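Local coordinates for secreted effector protein SopD (PDB 5CPC) that is delivered into host cells by type III secretion, contributes to replication in macrophages and cooperates with SopB in membrane fission and macropinosome formation during invasion, at residues E167-L172 against Y257-E262; G155-M158 against E163-Q166; L148-V153 against P248-L253; N123-L128 against A134-M139. One frame throughout, in Å; residues are numbered along the deposited sequence.

Contact 3 is the core member of the set, about 3 Å from the centre of the chain, where two nearly parallel helical segments meet through wholly apolar side chains. Contacts 1 and 2 lie farther out and touch each other around M158, L165, L172 and P259; contact 1 is buried and joins a helix start to a loop, whereas contact 2 is a surface packing of helices close in sequence. Contacts 2 and 3 both use helix 141-160. Contact 4, also at the surface, adds a lysine bonded to backbone carbonyls, and it reaches contact 3 where the carbonyl of L128 accepts a probable hydrogen bond from Y252.

Contact 1 (E167-L172 against Y257-E262); sequences ESISTL and YSPFSE
I169 stands in the first turn of helix 169-177 and drives its side chain against the loop 257-262, which links helix 248-256 to helix 264-283: a helix N-terminus packed on an interhelical loop. The packing is essentially one branched side chain on four consecutive loop residues, one of them met at its carbonyl O. CD1 of I169 comes to 3.6 Å from CB of S258 and lies at the edge of the F260 ring, near its plane, 3.7 Å from CE1. The other branch, CG2, approaches the backbone O of Y257 and, more loosely, CD of P259. Isoleucine suits the place because its two arms divide the work: CG2 is anti to the backbone N while CG1, at chi1 -34°, is turned well off a staggered position and carries CD1 out to the ring. I169 and F260 slide past each other in opposite directions, the methyl meeting the ring edge. Within the loop P259, whose N carries no hydrogen, places that atom 3.8 Å above one face of the Y257 ring, offset toward its rim.

Polar groups shape each side separately. S168 is the N-cap residue of the helix, and its OG is hydrogen-bonded to OG1 of T171 at 3.1 Å, a small hydroxyl pair that ties the cap to the first turn. On the loop, the carbonyl of S258 accepts from two side-chain amides, tying the loop to N129 and to N267 of helix 264-283. F260 N gives a weak hydrogen bond, 3.1 Å and 133° at the hydrogen, to OG of S258, the bond of an ST turn.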
loop_
_atom_site.group_PDB
_atom_site.type_symbol
_atom_site.label_atom_id
_atom_site.label_comp_id
_atom_site.label_asym_id
_atom_site.label_seq_id
_atom_site.Cartn_x
_atom_site.Cartn_y
_atom_site.Cartn_z
ATOM N N GLU A 167 11.026 13.144 -11.521
ATOM C CA GLU A 167 9.827 13.970 -11.753
ATOM C C GLU A 167 9.065 14.491 -10.483
ATOM O O GLU A 167 9.153 15.679 -10.118
ATOM C CB GLU A 167 8.851 13.158 -12.602
ATOM C CG GLU A 167 7.692 13.959 -13.152
ATOM C CD GLU A 167 7.226 13.413 -14.477
ATOM O OE1 GLU A 167 6.429 14.098 -15.146
ATOM O OE2 GLU A 167 7.689 12.314 -14.860
ATOM N N SER A 168 8.303 13.613 -9.831
ATOM C CA SER A 168 7.516 13.989 -8.638
ATOM C C SER A 168 7.090 12.733 -7.854
ATOM O O SER A 168 7.145 11.645 -8.407
ATOM C CB SER A 168 6.265 14.713 -9.100
ATOM O OG SER A 168 5.450 13.803 -9.811
ATOM N N ILE A 169 6.603 12.881 -6.618
ATOM C CA ILE A 169 6.054 11.729 -5.868
ATOM C C ILE A 169 4.865 11.106 -6.570
ATOM O O ILE A 169 4.726 9.873 -6.583
ATOM C CB ILE A 169 5.632 12.061 -4.392
ATOM C CG1 ILE A 169 6.571 13.113 -3.778
ATOM C CG2 ILE A 169 5.632 10.766 -3.527
ATOM C CD1 ILE A 169 6.708 13.142 -2.202
ATOM N N SER A 170 4.005 11.962 -7.142
ATOM C CA SER A 170 2.776 11.517 -7.758
ATOM C C SER A 170 3.102 10.609 -8.918
ATOM O O SER A 170 2.345 9.681 -9.183
ATOM C CB SER A 170 1.880 12.703 -8.266
ATOM O OG SER A 170 2.353 13.950 -7.775
ATOM N N THR A 171 4.198 10.887 -9.638
ATOM C CA THR A 171 4.594 10.027 -10.787
ATOM C C THR A 171 5.077 8.663 -10.340
ATOM O O THR A 171 4.693 7.666 -10.933
ATOM C CB THR A 171 5.637 10.662 -11.724
ATOM O OG1 THR A 171 5.132 11.907 -12.219
ATOM C CG2 THR A 171 5.903 9.755 -12.912
ATOM N N LEU A 172 5.897 8.619 -9.288
ATOM C CA LEU A 172 6.201 7.342 -8.585
ATOM C C LEU A 172 4.921 6.623 -8.140
ATOM O O LEU A 172 4.712 5.454 -8.450
ATOM C CB LEU A 172 7.044 7.631 -7.331
ATOM C CG LEU A 172 7.383 6.397 -6.487
ATOM C CD1 LEU A 172 7.877 5.264 -7.353
ATOM C CD2 LEU A 172 8.383 6.750 -5.410
ATOM N N TYR A 257 2.673 8.231 1.454
ATOM C CA TYR A 257 4.099 8.013 1.693
ATOM C C TYR A 257 4.964 8.970 0.882
ATOM O O TYR A 257 4.796 9.035 -0.317
ATOM C CB TYR A 257 4.428 6.565 1.298
ATOM C CG TYR A 257 5.896 6.227 1.152
ATOM C CD1 TYR A 257 6.717 6.041 2.286
ATOM C CD2 TYR A 257 6.459 6.049 -0.109
ATOM C CE1 TYR A 257 8.055 5.715 2.154
ATOM C CE2 TYR A 257 7.816 5.756 -0.256
ATOM C CZ TYR A 257 8.596 5.580 0.884
ATOM O OH TYR A 257 9.896 5.233 0.735
ATOM N N SER A 258 5.871 9.693 1.540
ATOM C CA SER A 258 7.004 10.345 0.847
ATOM C C SER A 258 8.353 9.761 1.300
ATOM O O SER A 258 8.640 9.728 2.516
ATOM C CB SER A 258 7.020 11.845 1.102
ATOM O OG SER A 258 8.362 12.327 1.171
ATOM N N PRO A 259 9.188 9.334 0.328
ATOM C CA PRO A 259 10.493 8.756 0.607
ATOM C C PRO A 259 11.508 9.791 1.030
ATOM O O PRO A 259 12.577 9.425 1.566
ATOM C CB PRO A 259 10.903 8.171 -0.746
ATOM C CG PRO A 259 10.289 9.110 -1.732
ATOM C CD PRO A 259 8.918 9.352 -1.121
ATOM N N PHE A 260 11.195 11.065 0.774
ATOM C CA PHE A 260 12.100 12.180 1.063
ATOM C C PHE A 260 12.326 12.314 2.540
ATOM O O PHE A 260 11.382 12.419 3.319
ATOM C CB PHE A 260 11.579 13.523 0.490
ATOM C CG PHE A 260 11.511 13.535 -0.992
ATOM C CD1 PHE A 260 10.316 13.735 -1.639
ATOM C CD2 PHE A 260 12.648 13.282 -1.744
ATOM C CE1 PHE A 260 10.251 13.714 -3.012
ATOM C CE2 PHE A 260 12.593 13.247 -3.107
ATOM C CZ PHE A 260 11.390 13.471 -3.748
ATOM N N SER A 261 13.590 12.365 2.909
ATOM C CA SER A 261 13.967 12.274 4.285
ATOM C C SER A 261 13.521 13.439 5.149
ATOM O O SER A 261 13.359 13.293 6.369
ATOM C CB SER A 261 15.471 12.176 4.359
ATOM O OG SER A 261 15.890 12.838 5.526
ATOM N N GLU A 262 13.376 14.597 4.512
ATOM C CA GLU A 262 13.280 15.886 5.210
ATOM C C GLU A 262 11.892 16.174 5.792
ATOM O O GLU A 262 11.762 16.891 6.801
ATOM C CB GLU A 262 13.752 17.027 4.289
ATOM C CG GLU A 262 14.556 18.175 4.980
ATOM C CD GLU A 262 15.519 17.713 6.095
ATOM O OE1 GLU A 262 16.766 17.824 5.920
ATOM O OE2 GLU A 262 15.027 17.254 7.155
#

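Contact 2 (G155-M158 against E163-Q166); sequences GSKM and ELLQ
L164 meets K157 and L165 meets M158, two separate pairs of a leucine with a long, flexible side chain, and the packing that joins 155-158 to 163-166 through them is apolar. In the first pair CD1 of L164 rests 4.1 Å from CB of K157, so the leucine methyl meets the root of the lysine and not its charged end. This touch is made at CB whatever course the chain takes beyond it; the bend at chi2, -66°, bears only on the path of the outer chain, which runs on extended until NZ forms a long, weak ion pair with E175. A lysine is apt at such a partly exposed place, aliphatic near the backbone and charged at its far end.

The second pair is looser: the methyl CE of M158 approaches CD2 of L165 at 4.3 Å. Unbranched methionine can send this methyl some distance from its own helix, and both residues also lie against P259, with L172 of helix 169-177 touching M158 as well.

Hydrogen bonds hold the helix end and the link rather than the interface. The hydroxyl OG1 of T159 donates to the carbonyl O of G155, and OE1 of E163 is bonded to ND1 of H161 in the short link. The nearest CA atoms, of M158 and L165, are 7.4 Å apart. These are two consecutive helices joined by a short link, the end of helix 141-160 packed against the short helix 163-167.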
loop_
_atom_site.group_PDB
_atom_site.type_symbol
_atom_site.label_atom_id
_atom_site.label_comp_id
_atom_site.label_asym_id
_atom_site.label_seq_id
_atom_site.Cartn_x
_atom_site.Cartn_y
_atom_site.Cartn_z
ATOM N N GLY A 155 9.737 -0.484 -3.883
ATOM C CA GLY A 155 11.169 -0.688 -3.852
ATOM C C GLY A 155 11.649 -0.946 -5.251
ATOM O O GLY A 155 12.585 -0.318 -5.692
ATOM N N SER A 156 10.962 -1.807 -5.966
ATOM C CA SER A 156 11.331 -2.069 -7.327
ATOM C C SER A 156 11.197 -0.877 -8.301
ATOM O O SER A 156 11.962 -0.801 -9.268
ATOM C CB SER A 156 10.556 -3.238 -7.819
ATOM O OG SER A 156 10.625 -3.357 -9.221
ATOM N N LYS A 157 10.272 0.067 -8.047
ATOM C CA LYS A 157 10.134 1.215 -8.945
ATOM C C LYS A 157 11.232 2.181 -8.659
ATOM O O LYS A 157 11.783 2.779 -9.586
ATOM C CB LYS A 157 8.780 1.911 -8.817
ATOM C CG LYS A 157 7.618 1.008 -9.166
ATOM C CD LYS A 157 7.619 0.617 -10.624
ATOM C CE LYS A 157 6.359 -0.168 -10.890
ATOM N NZ LYS A 157 6.131 -0.397 -12.327
ATOM N N MET A 158 11.590 2.305 -7.383
ATOM C CA MET A 158 12.558 3.256 -6.998
ATOM C C MET A 158 13.981 2.787 -7.376
ATOM O O MET A 158 14.877 3.623 -7.451
ATOM C CB MET A 158 12.483 3.507 -5.517
ATOM C CG MET A 158 11.347 4.429 -5.056
ATOM S SD MET A 158 11.557 4.604 -3.263
ATOM C CE MET A 158 11.048 6.260 -3.075
ATOM N N GLU A 163 13.894 7.555 -12.543
ATOM C CA GLU A 163 13.392 8.672 -13.342
ATOM C C GLU A 163 12.007 9.001 -12.803
ATOM O O GLU A 163 11.650 10.184 -12.732
ATOM C CB GLU A 163 13.366 8.336 -14.853
ATOM C CG GLU A 163 12.428 7.150 -15.347
ATOM C CD GLU A 163 13.093 5.722 -15.236
ATOM O OE1 GLU A 163 12.534 4.746 -15.830
ATOM O OE2 GLU A 163 14.165 5.554 -14.574
ATOM N N LEU A 164 11.254 7.963 -12.382
ATOM C CA LEU A 164 9.860 8.151 -11.928
ATOM C C LEU A 164 9.749 9.212 -10.873
ATOM O O LEU A 164 8.934 10.081 -11.027
ATOM C CB LEU A 164 9.180 6.870 -11.402
ATOM C CG LEU A 164 8.709 5.886 -12.464
ATOM C CD1 LEU A 164 8.098 4.651 -11.815
ATOM C CD2 LEU A 164 7.735 6.532 -13.489
ATOM N N LEU A 165 10.528 9.121 -9.794
ATOM C CA LEU A 165 10.394 10.077 -8.678
ATOM C C LEU A 165 11.206 11.363 -8.900
ATOM O O LEU A 165 11.017 12.374 -8.196
ATOM C CB LEU A 165 10.826 9.418 -7.363
ATOM C CG LEU A 165 11.026 10.258 -6.094
ATOM C CD1 LEU A 165 9.771 10.299 -5.265
ATOM C CD2 LEU A 165 12.187 9.733 -5.251
ATOM N N GLN A 166 12.166 11.271 -9.828
ATOM C CA GLN A 166 12.955 12.397 -10.248
ATOM C C GLN A 166 12.047 13.505 -10.759
ATOM O O GLN A 166 12.271 14.646 -10.463
ATOM C CB GLN A 166 13.909 11.942 -11.330
ATOM C CG GLN A 166 15.349 12.380 -11.106
ATOM C CD GLN A 166 16.262 11.929 -12.233
ATOM O OE1 GLN A 166 16.099 12.335 -13.425
ATOM N NE2 GLN A 166 17.251 11.083 -11.867
#

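Contact 3 (L148-V153 against P248-L253); sequences LQICEV and PCISYL
I150 and L253 pack against each other at the centre of a helix-helix contact between helices 141-160 and 248-256, whose segments 148-153 and 248-253 run in nearly the same direction. The axes of these segments lie 10.5 Å apart at closest approach and make an angle of 17°. In the first shell CG2 of I150 presses on CD2 of L253 at 3.6 Å, the two side chains sliding past each other in opposite directions. The same leucine methyl is also met by SG of C151 at 3.7 Å, so CD2 sits between neighbouring residues of the facing helix. Cysteine is small and weakly polar, well suited to fill a buried place beside a branched residue without asking for a polar partner.

The other arm of I150 meets the residue one turn nearer the N-terminus of the facing helix, its CD1 reaching CG2 of I250 at 3.8 Å, where the two isoleucines cross at about a right angle. Torsions divide these roles: in I150 CG2 is anti to the backbone N (chi1, which places CG1, is -67°), and the two branches can therefore address L253 and I250 separately.

Further out, I182 of helix 180-190 touches I150, while F147 and I154 of helix 141-160, together with L128, pack on L253. L146 also touches I250. The i to i-4 backbone bond from L253 N to C249 O, 2.9 Å, keeps this turn of the helix regular. On the neighbouring residue, pointing to another side of the helix, OH of Y252 is hydrogen-bonded to the carbonyl O of L128.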
loop_
_atom_site.group_PDB
_atom_site.type_symbol
_atom_site.label_atom_id
_atom_site.label_comp_id
_atom_site.label_asym_id
_atom_site.label_seq_id
_atom_site.Cartn_x
_atom_site.Cartn_y
_atom_site.Cartn_z
ATOM N N LEU A 148 3.753 -5.623 2.781
ATOM C CA LEU A 148 5.085 -6.002 2.351
ATOM C C LEU A 148 5.109 -6.060 0.811
ATOM O O LEU A 148 6.135 -5.795 0.193
ATOM C CB LEU A 148 5.393 -7.382 2.936
ATOM C CG LEU A 148 6.602 -7.589 3.844
ATOM C CD1 LEU A 148 7.310 -6.320 4.544
ATOM C CD2 LEU A 148 6.312 -8.729 4.862
ATOM N N GLN A 149 3.983 -6.446 0.219
ATOM C CA GLN A 149 3.848 -6.584 -1.243
ATOM C C GLN A 149 3.943 -5.203 -1.867
ATOM O O GLN A 149 4.571 -5.048 -2.929
ATOM C CB GLN A 149 2.539 -7.229 -1.692
ATOM C CG GLN A 149 2.398 -8.739 -1.437
ATOM C CD GLN A 149 1.042 -9.228 -1.936
ATOM O OE1 GLN A 149 0.821 -9.360 -3.147
ATOM N NE2 GLN A 149 0.115 -9.417 -1.022
ATOM N N ILE A 150 3.388 -4.218 -1.166
ATOM C CA ILE A 150 3.408 -2.853 -1.655
ATOM C C ILE A 150 4.837 -2.343 -1.510
ATOM O O ILE A 150 5.301 -1.596 -2.363
ATOM C CB ILE A 150 2.415 -1.958 -0.863
ATOM C CG1 ILE A 150 0.958 -2.398 -1.165
ATOM C CG2 ILE A 150 2.622 -0.431 -1.123
ATOM C CD1 ILE A 150 -0.016 -2.086 0.001
ATOM N N CYS A 151 5.486 -2.710 -0.409
ATOM C CA CYS A 151 6.894 -2.416 -0.199
ATOM C C CYS A 151 7.720 -2.931 -1.371
ATOM O O CYS A 151 8.524 -2.185 -1.855
ATOM C CB CYS A 151 7.420 -2.953 1.162
ATOM S SG CYS A 151 6.873 -1.910 2.564
ATOM N N GLU A 152 7.518 -4.171 -1.827
ATOM C CA GLU A 152 8.286 -4.722 -2.940
ATOM C C GLU A 152 8.134 -3.833 -4.174
ATOM O O GLU A 152 9.138 -3.523 -4.850
ATOM C CB GLU A 152 7.844 -6.110 -3.361
ATOM C CG GLU A 152 7.480 -6.986 -2.176
ATOM C CD GLU A 152 7.447 -8.478 -2.473
ATOM O OE1 GLU A 152 7.571 -9.255 -1.472
ATOM O OE2 GLU A 152 7.341 -8.845 -3.674
ATOM N N VAL A 153 6.888 -3.446 -4.472
ATOM C CA VAL A 153 6.599 -2.793 -5.715
ATOM C C VAL A 153 7.239 -1.429 -5.686
ATOM O O VAL A 153 7.930 -1.039 -6.645
ATOM C CB VAL A 153 5.063 -2.792 -6.022
ATOM C CG1 VAL A 153 4.704 -1.765 -7.121
ATOM C CG2 VAL A 153 4.674 -4.147 -6.479
ATOM N N PRO A 248 -4.401 1.735 8.473
ATOM C CA PRO A 248 -3.736 3.022 8.175
ATOM C C PRO A 248 -2.283 2.899 7.613
ATOM O O PRO A 248 -1.834 3.771 6.841
ATOM C CB PRO A 248 -3.681 3.748 9.541
ATOM C CG PRO A 248 -4.504 2.906 10.530
ATOM C CD PRO A 248 -4.784 1.563 9.896
ATOM N N CYS A 249 -1.512 1.884 8.000
ATOM C CA CYS A 249 -0.174 1.733 7.310
ATOM C C CYS A 249 -0.319 1.465 5.799
ATOM O O CYS A 249 0.505 1.933 4.990
ATOM C CB CYS A 249 0.679 0.647 7.936
ATOM S SG CYS A 249 1.137 1.059 9.597
ATOM N N ILE A 250 -1.367 0.721 5.418
ATOM C CA ILE A 250 -1.527 0.352 4.030
ATOM C C ILE A 250 -2.047 1.560 3.280
ATOM O O ILE A 250 -1.454 1.984 2.273
ATOM C CB ILE A 250 -2.331 -0.931 3.873
ATOM C CG1 ILE A 250 -1.459 -2.140 4.277
ATOM C CG2 ILE A 250 -2.825 -1.084 2.400
ATOM C CD1 ILE A 250 -2.229 -3.425 4.501
ATOM N N SER A 251 -3.097 2.200 3.778
ATOM C CA SER A 251 -3.468 3.447 3.110
ATOM C C SER A 251 -2.359 4.537 3.089
ATOM O O SER A 251 -2.222 5.299 2.102
ATOM C CB SER A 251 -4.887 3.922 3.528
ATOM O OG SER A 251 -4.952 4.496 4.770
ATOM N N TYR A 252 -1.540 4.617 4.143
ATOM C CA TYR A 252 -0.471 5.593 4.186
ATOM C C TYR A 252 0.527 5.294 3.093
ATOM O O TYR A 252 0.944 6.199 2.349
ATOM C CB TYR A 252 0.290 5.553 5.541
ATOM C CG TYR A 252 1.669 6.171 5.473
ATOM C CD1 TYR A 252 1.825 7.562 5.416
ATOM C CD2 TYR A 252 2.821 5.374 5.386
ATOM C CE1 TYR A 252 3.079 8.149 5.302
ATOM C CE2 TYR A 252 4.102 5.967 5.268
ATOM C CZ TYR A 252 4.203 7.367 5.224
ATOM O OH TYR A 252 5.427 7.983 5.127
ATOM N N LEU A 253 0.945 4.034 3.041
ATOM C CA LEU A 253 1.970 3.658 2.098
ATOM C C LEU A 253 1.508 3.772 0.640
ATOM O O LEU A 253 2.326 4.173 -0.237
ATOM C CB LEU A 253 2.553 2.283 2.430
ATOM C CG LEU A 253 3.833 1.777 1.806
ATOM C CD1 LEU A 253 5.090 2.503 2.313
ATOM C CD2 LEU A 253 3.907 0.328 2.108
#

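Contact 4 (N123-L128 against A134-M139); sequences NIKDIL and AVIESM
NZ of K125 is held by two backbone carbonyls: a hydrogen bond to O of D132, and a weak one of 3.4 Å to O of A134 across the contact. The lysine chain is extended beyond CG, and this full length lets a residue on helix 124-127 reach the returning loop with its ammonium group. On the way its CE passes 4.1 Å from CG2 of I136, the two side chains crossing obliquely, so the methylenes supply apolar surface and the end supplies the bonds.

Apolar contacts continue toward the interior. I124 CG2 approaches CD1 of I136 at 4.3 Å, a loose touch, whereas CD1 of I124 meets CE of M139 tip to tip; their separation of 3.4 Å is doubtful in detail. I124 has CG1 anti to the backbone N (chi1 177°), which points the longer arm at the methionine. Branched isoleucines fill the space near the backbone, and the slender methionine reaches in from farther away. F147 touches I124, while C249 packs on both I136 and M139.

At the helix start N123 occupies the N-cap position, although its side chain makes no capping bond; instead ND2 donates to OD2 of D126 at 3.0 Å, meeting the oxygen from above the carboxylate plane. Together these contacts fold the loop before helix 141-160 back over the short helix that follows strand 117-123, a compact helix-loop connection between the three-stranded antiparallel sheet and the helical part of the fold.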
loop_
_atom_site.group_PDB
_atom_site.type_symbol
_atom_site.label_atom_id
_atom_site.label_comp_id
_atom_site.label_asym_id
_atom_site.label_seq_id
_atom_site.Cartn_x
_atom_site.Cartn_y
_atom_site.Cartn_z
ATOM N N ASN A 123 13.381 -1.671 10.893
ATOM C CA ASN A 123 12.335 -1.058 11.710
ATOM C C ASN A 123 11.270 -0.636 10.714
ATOM O O ASN A 123 11.580 -0.129 9.605
ATOM C CB ASN A 123 12.751 0.255 12.409
ATOM C CG ASN A 123 13.793 0.080 13.445
ATOM O OD1 ASN A 123 13.867 -0.944 14.140
ATOM N ND2 ASN A 123 14.643 1.091 13.573
ATOM N N ILE A 124 10.025 -0.813 11.118
ATOM C CA ILE A 124 8.878 -0.411 10.297
ATOM C C ILE A 124 8.737 1.121 10.228
ATOM O O ILE A 124 8.278 1.674 9.238
ATOM C CB ILE A 124 7.561 -1.075 10.823
ATOM C CG1 ILE A 124 6.358 -0.599 9.998
ATOM C CG2 ILE A 124 7.398 -0.813 12.339
ATOM C CD1 ILE A 124 5.329 -1.663 9.693
ATOM N N LYS A 125 9.121 1.805 11.286
ATOM C CA LYS A 125 9.156 3.247 11.248
ATOM C C LYS A 125 10.209 3.808 10.284
ATOM O O LYS A 125 9.994 4.872 9.734
ATOM C CB LYS A 125 9.349 3.791 12.635
ATOM C CG LYS A 125 8.220 3.322 13.543
ATOM C CD LYS A 125 8.394 3.849 14.963
ATOM C CE LYS A 125 7.521 3.064 15.921
ATOM N NZ LYS A 125 7.557 3.761 17.208
ATOM N N ASP A 126 11.319 3.092 10.086
ATOM C CA ASP A 126 12.302 3.456 9.074
ATOM C C ASP A 126 11.810 3.143 7.667
ATOM O O ASP A 126 11.964 3.981 6.793
ATOM C CB ASP A 126 13.682 2.809 9.343
ATOM C CG ASP A 126 14.349 3.329 10.632
ATOM O OD1 ASP A 126 13.896 4.362 11.156
ATOM O OD2 ASP A 126 15.325 2.696 11.114
ATOM N N ILE A 127 11.178 1.983 7.455
ATOM C CA ILE A 127 10.541 1.646 6.172
ATOM C C ILE A 127 9.497 2.678 5.782
ATOM O O ILE A 127 9.405 3.051 4.626
ATOM C CB ILE A 127 9.806 0.285 6.207
ATOM C CG1 ILE A 127 10.738 -0.849 5.884
ATOM C CG2 ILE A 127 8.657 0.252 5.153
ATOM C CD1 ILE A 127 10.256 -2.190 6.353
ATOM N N LEU A 128 8.691 3.112 6.751
ATOM C CA LEU A 128 7.642 4.088 6.491
ATOM C C LEU A 128 8.130 5.543 6.408
ATOM O O LEU A 128 7.344 6.442 6.076
ATOM C CB LEU A 128 6.498 3.991 7.542
ATOM C CG LEU A 128 5.655 2.698 7.525
ATOM C CD1 LEU A 128 4.559 2.772 8.559
ATOM C CD2 LEU A 128 5.100 2.416 6.115
ATOM N N ALA A 134 6.116 7.979 16.616
ATOM C CA ALA A 134 4.852 7.922 15.935
ATOM C C ALA A 134 4.194 6.580 16.218
ATOM O O ALA A 134 4.877 5.556 16.240
ATOM C CB ALA A 134 5.041 8.121 14.468
ATOM N N VAL A 135 2.871 6.597 16.437
ATOM C CA VAL A 135 2.157 5.378 16.812
ATOM C C VAL A 135 1.844 4.561 15.581
ATOM O O VAL A 135 1.247 5.068 14.635
ATOM C CB VAL A 135 0.847 5.677 17.575
ATOM C CG1 VAL A 135 0.072 4.368 17.883
ATOM C CG2 VAL A 135 1.098 6.509 18.859
ATOM N N ILE A 136 2.238 3.298 15.584
ATOM C CA ILE A 136 1.830 2.385 14.540
ATOM C C ILE A 136 0.823 1.425 15.141
ATOM O O ILE A 136 1.137 0.782 16.161
ATOM C CB ILE A 136 3.018 1.569 14.012
ATOM C CG1 ILE A 136 2.527 0.369 13.180
ATOM C CG2 ILE A 136 3.945 1.110 15.153
ATOM C CD1 ILE A 136 3.286 -0.964 13.425
ATOM N N GLU A 137 -0.371 1.341 14.546
ATOM C CA GLU A 137 -1.386 0.340 14.917
ATOM C C GLU A 137 -1.010 -1.072 14.426
ATOM O O GLU A 137 -0.456 -1.228 13.356
ATOM C CB GLU A 137 -2.762 0.721 14.342
ATOM C CG GLU A 137 -3.460 1.967 14.956
ATOM C CD GLU A 137 -3.600 1.942 16.480
ATOM O OE1 GLU A 137 -3.443 3.014 17.109
ATOM O OE2 GLU A 137 -3.857 0.862 17.052
ATOM N N SER A 138 -1.326 -2.126 15.154
ATOM C CA SER A 138 -0.829 -3.420 14.668
ATOM C C SER A 138 -1.615 -3.988 13.480
ATOM O O SER A 138 -2.773 -3.627 13.262
ATOM C CB SER A 138 -0.536 -4.428 15.803
ATOM O OG SER A 138 -1.671 -5.189 16.151
ATOM N N MET A 139 -0.957 -4.780 12.633
ATOM C CA MET A 139 -1.664 -5.420 11.496
ATOM C C MET A 139 -1.898 -6.908 11.654
ATOM O O MET A 139 -1.083 -7.622 12.222
ATOM C CB MET A 139 -1.036 -5.139 10.108
ATOM C CG MET A 139 0.279 -4.489 10.067
ATOM S SD MET A 139 0.678 -3.597 8.501
ATOM C CE MET A 139 2.100 -2.698 9.162
#